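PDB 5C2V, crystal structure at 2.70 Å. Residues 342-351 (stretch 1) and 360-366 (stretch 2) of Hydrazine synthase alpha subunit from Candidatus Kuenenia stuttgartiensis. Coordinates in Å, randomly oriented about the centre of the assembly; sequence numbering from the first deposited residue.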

# COMPACT_ATOMS: atom_id res chain seq x y z
N PRO D 342 5.26 -8.51 -30.93
CA PRO D 342 5.43 -9.96 -31.07
C PRO D 342 5.17 -10.45 -32.50
O PRO D 342 4.32 -9.90 -33.19
CB PRO D 342 4.39 -10.54 -30.11
CG PRO D 342 3.96 -9.39 -29.24
CD PRO D 342 4.12 -8.17 -30.07
N LEU D 343 5.91 -11.47 -32.92
CA LEU D 343 5.70 -12.08 -34.23
C LEU D 343 5.21 -13.52 -34.09
O LEU D 343 5.51 -14.18 -33.10
CB LEU D 343 7.00 -12.05 -35.05
CG LEU D 343 7.42 -10.74 -35.72
CD1 LEU D 343 8.71 -10.93 -36.50
CD2 LEU D 343 6.31 -10.23 -36.63
N PRO D 344 4.44 -14.00 -35.08
CA PRO D 344 3.98 -15.39 -35.15
C PRO D 344 5.13 -16.40 -35.20
O PRO D 344 4.92 -17.59 -34.99
CB PRO D 344 3.18 -15.42 -36.45
CG PRO D 344 2.69 -14.03 -36.62
CD PRO D 344 3.80 -13.16 -36.11
N ASP D 345 6.34 -15.90 -35.47
CA ASP D 345 7.53 -16.74 -35.53
C ASP D 345 8.14 -16.89 -34.14
O ASP D 345 9.24 -17.43 -33.99
CB ASP D 345 8.57 -16.14 -36.48
CG ASP D 345 7.97 -15.78 -37.83
OD1 ASP D 345 7.03 -16.48 -38.26
OD2 ASP D 345 8.45 -14.81 -38.45
N ASP D 346 7.42 -16.37 -33.14
CA ASP D 346 7.88 -16.30 -31.75
C ASP D 346 9.07 -15.36 -31.61
O ASP D 346 9.88 -15.50 -30.70
CB ASP D 346 8.23 -17.69 -31.21
CG ASP D 346 7.04 -18.62 -31.18
OD1 ASP D 346 5.90 -18.12 -31.12
OD2 ASP D 346 7.25 -19.85 -31.22
N ARG D 347 9.17 -14.40 -32.53
CA ARG D 347 10.13 -13.32 -32.38
C ARG D 347 9.40 -12.06 -31.93
O ARG D 347 8.18 -12.04 -31.85
CB ARG D 347 10.87 -13.07 -33.70
CG ARG D 347 11.63 -14.28 -34.22
CD ARG D 347 12.42 -13.93 -35.48
NE ARG D 347 11.56 -13.55 -36.59
CZ ARG D 347 11.99 -13.11 -37.76
NH1 ARG D 347 13.30 -12.99 -37.98
NH2 ARG D 347 11.13 -12.79 -38.72
N MET D 348 10.16 -11.00 -31.65
CA MET D 348 9.55 -9.73 -31.27
C MET D 348 10.44 -8.55 -31.65
O MET D 348 11.67 -8.63 -31.54
CB MET D 348 9.26 -9.72 -29.76
CG MET D 348 8.48 -8.51 -29.28
SD MET D 348 7.80 -8.72 -27.62
CE MET D 348 9.29 -9.06 -26.69
N LEU D 349 9.82 -7.47 -32.08
CA LEU D 349 10.53 -6.23 -32.36
C LEU D 349 10.25 -5.21 -31.26
O LEU D 349 9.09 -4.94 -30.94
CB LEU D 349 10.13 -5.66 -33.73
CG LEU D 349 10.76 -6.29 -34.97
CD1 LEU D 349 10.12 -5.74 -36.23
CD2 LEU D 349 12.26 -6.05 -34.98
N VAL D 350 11.31 -4.67 -30.68
CA VAL D 350 11.15 -3.71 -29.59
C VAL D 350 11.85 -2.40 -29.88
O VAL D 350 12.86 -2.36 -30.59
CB VAL D 350 11.68 -4.28 -28.26
CG1 VAL D 350 10.86 -5.48 -27.82
CG2 VAL D 350 13.15 -4.66 -28.39
N SER D 351 11.31 -1.31 -29.35
CA SER D 351 12.01 -0.03 -29.40
C SER D 351 12.76 0.14 -28.09
O SER D 351 12.18 0.06 -27.01
CB SER D 351 11.05 1.13 -29.64
OG SER D 351 11.74 2.36 -29.64
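Stretch 2 360-366: IYWFNFS

Stretch 2 runs as an extended strand from I360 to N364 and pairs with the strand M348–S351 of stretch 1 in antiparallel fashion. The N-to-C directions of the two strand axes make an angle of 127°, so the pair is distinctly twisted, and the axes approach to 4.7 Å. The register sets S351 opposite I360, V350 opposite Y361, L349 opposite W362 and M348 opposite F363. V350 and Y361 form the hydrogen-bonded pair, with V350 N to Y361 O and Y361 N to V350 O both 2.9 Å; a third bond, F363 N to M348 O, is also 2.9 Å and nearly linear. Beyond it a water extends the ladder, accepting from M348 N and donating to F363 O, each at 2.8 Å.

W362 covers the most surface in stretch 2. Its side chain leaves the sheet on the same face as those of L349, S351 and I360, and its indole is held between two residues of stretch 1. L349 CD2 lies over one face, 3.5 Å from the centroid of the six-membered ring, in a CH-pi contact. On the opposite face the guanidinium of R347 stacks nearly flat, with planes at 20° and centres 4.4 Å apart; R347 also forms a salt bridge with D345, through NH2 and OD2 at 3.4 Å. At the indole edge, L343 CD1 comes within 3.7 Å of W362 CZ3.

M348, the most covered residue of stretch 1, serves two phenyl rings. Its terminal methyl lies over the face of F363, with M348 CE 3.6 Å from F363 CD2, and also reaches F365, where M348 CE is 3.7 Å from F365 CZ. V350 adds a further contact to F363, V350 CG1 lying 3.7 Å from F363 CD1. Apolar packing thus continues past the strand to F365.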

# COMPACT_ATOMS: atom_id res chain seq x y z
N ILE D 360 15.27 0.55 -33.15
CA ILE D 360 14.56 -0.71 -33.36
C ILE D 360 15.50 -1.90 -33.19
O ILE D 360 16.57 -1.95 -33.81
CB ILE D 360 13.90 -0.77 -34.75
CG1 ILE D 360 13.02 0.46 -34.96
CG2 ILE D 360 13.09 -2.05 -34.90
CD1 ILE D 360 11.92 0.62 -33.93
N TYR D 361 15.11 -2.86 -32.36
CA TYR D 361 15.95 -4.01 -32.05
C TYR D 361 15.15 -5.31 -32.03
O TYR D 361 13.97 -5.33 -31.66
CB TYR D 361 16.65 -3.82 -30.70
CG TYR D 361 17.57 -2.62 -30.62
CD1 TYR D 361 17.07 -1.36 -30.32
CD2 TYR D 361 18.93 -2.75 -30.83
CE1 TYR D 361 17.91 -0.26 -30.24
CE2 TYR D 361 19.78 -1.66 -30.76
CZ TYR D 361 19.26 -0.42 -30.46
OH TYR D 361 20.09 0.67 -30.38
N TRP D 362 15.80 -6.40 -32.42
CA TRP D 362 15.24 -7.74 -32.24
C TRP D 362 15.36 -8.13 -30.78
O TRP D 362 16.44 -8.03 -30.20
CB TRP D 362 15.96 -8.77 -33.12
CG TRP D 362 15.60 -8.69 -34.57
CD1 TRP D 362 16.40 -8.30 -35.59
CD2 TRP D 362 14.33 -9.02 -35.15
NE1 TRP D 362 15.72 -8.36 -36.78
CE2 TRP D 362 14.44 -8.80 -36.54
CE3 TRP D 362 13.12 -9.47 -34.63
CZ2 TRP D 362 13.38 -9.02 -37.41
CZ3 TRP D 362 12.07 -9.69 -35.51
CH2 TRP D 362 12.21 -9.47 -36.88
N PHE D 363 14.27 -8.56 -30.17
CA PHE D 363 14.30 -8.90 -28.75
C PHE D 363 14.89 -10.29 -28.51
O PHE D 363 14.73 -11.19 -29.33
CB PHE D 363 12.89 -8.82 -28.15
CG PHE D 363 12.88 -8.86 -26.64
CD1 PHE D 363 13.10 -7.70 -25.91
CD2 PHE D 363 12.65 -10.04 -25.97
CE1 PHE D 363 13.10 -7.73 -24.53
CE2 PHE D 363 12.64 -10.08 -24.58
CZ PHE D 363 12.86 -8.92 -23.86
N ASN D 364 15.57 -10.44 -27.38
CA ASN D 364 16.13 -11.73 -26.98
C ASN D 364 15.49 -12.20 -25.68
O ASN D 364 15.64 -11.56 -24.64
CB ASN D 364 17.65 -11.63 -26.84
CG ASN D 364 18.32 -13.00 -26.75
OD1 ASN D 364 17.79 -13.93 -26.15
ND2 ASN D 364 19.50 -13.11 -27.35
N PHE D 365 14.78 -13.33 -25.75
CA PHE D 365 14.08 -13.86 -24.59
C PHE D 365 15.01 -14.61 -23.64
O PHE D 365 14.72 -14.75 -22.45
CB PHE D 365 12.94 -14.77 -25.03
CG PHE D 365 11.81 -14.04 -25.70
CD1 PHE D 365 11.84 -13.79 -27.06
CD2 PHE D 365 10.73 -13.60 -24.97
CE1 PHE D 365 10.80 -13.11 -27.68
CE2 PHE D 365 9.69 -12.92 -25.58
CZ PHE D 365 9.73 -12.68 -26.94
N SER D 366 16.13 -15.10 -24.16
CA SER D 366 17.08 -15.84 -23.34
C SER D 366 17.93 -14.89 -22.49
O SER D 366 18.41 -15.27 -21.43
CB SER D 366 17.99 -16.71 -24.22
OG SER D 366 18.75 -15.92 -25.12
O HOH W 1 12.88 -11.75 -31.41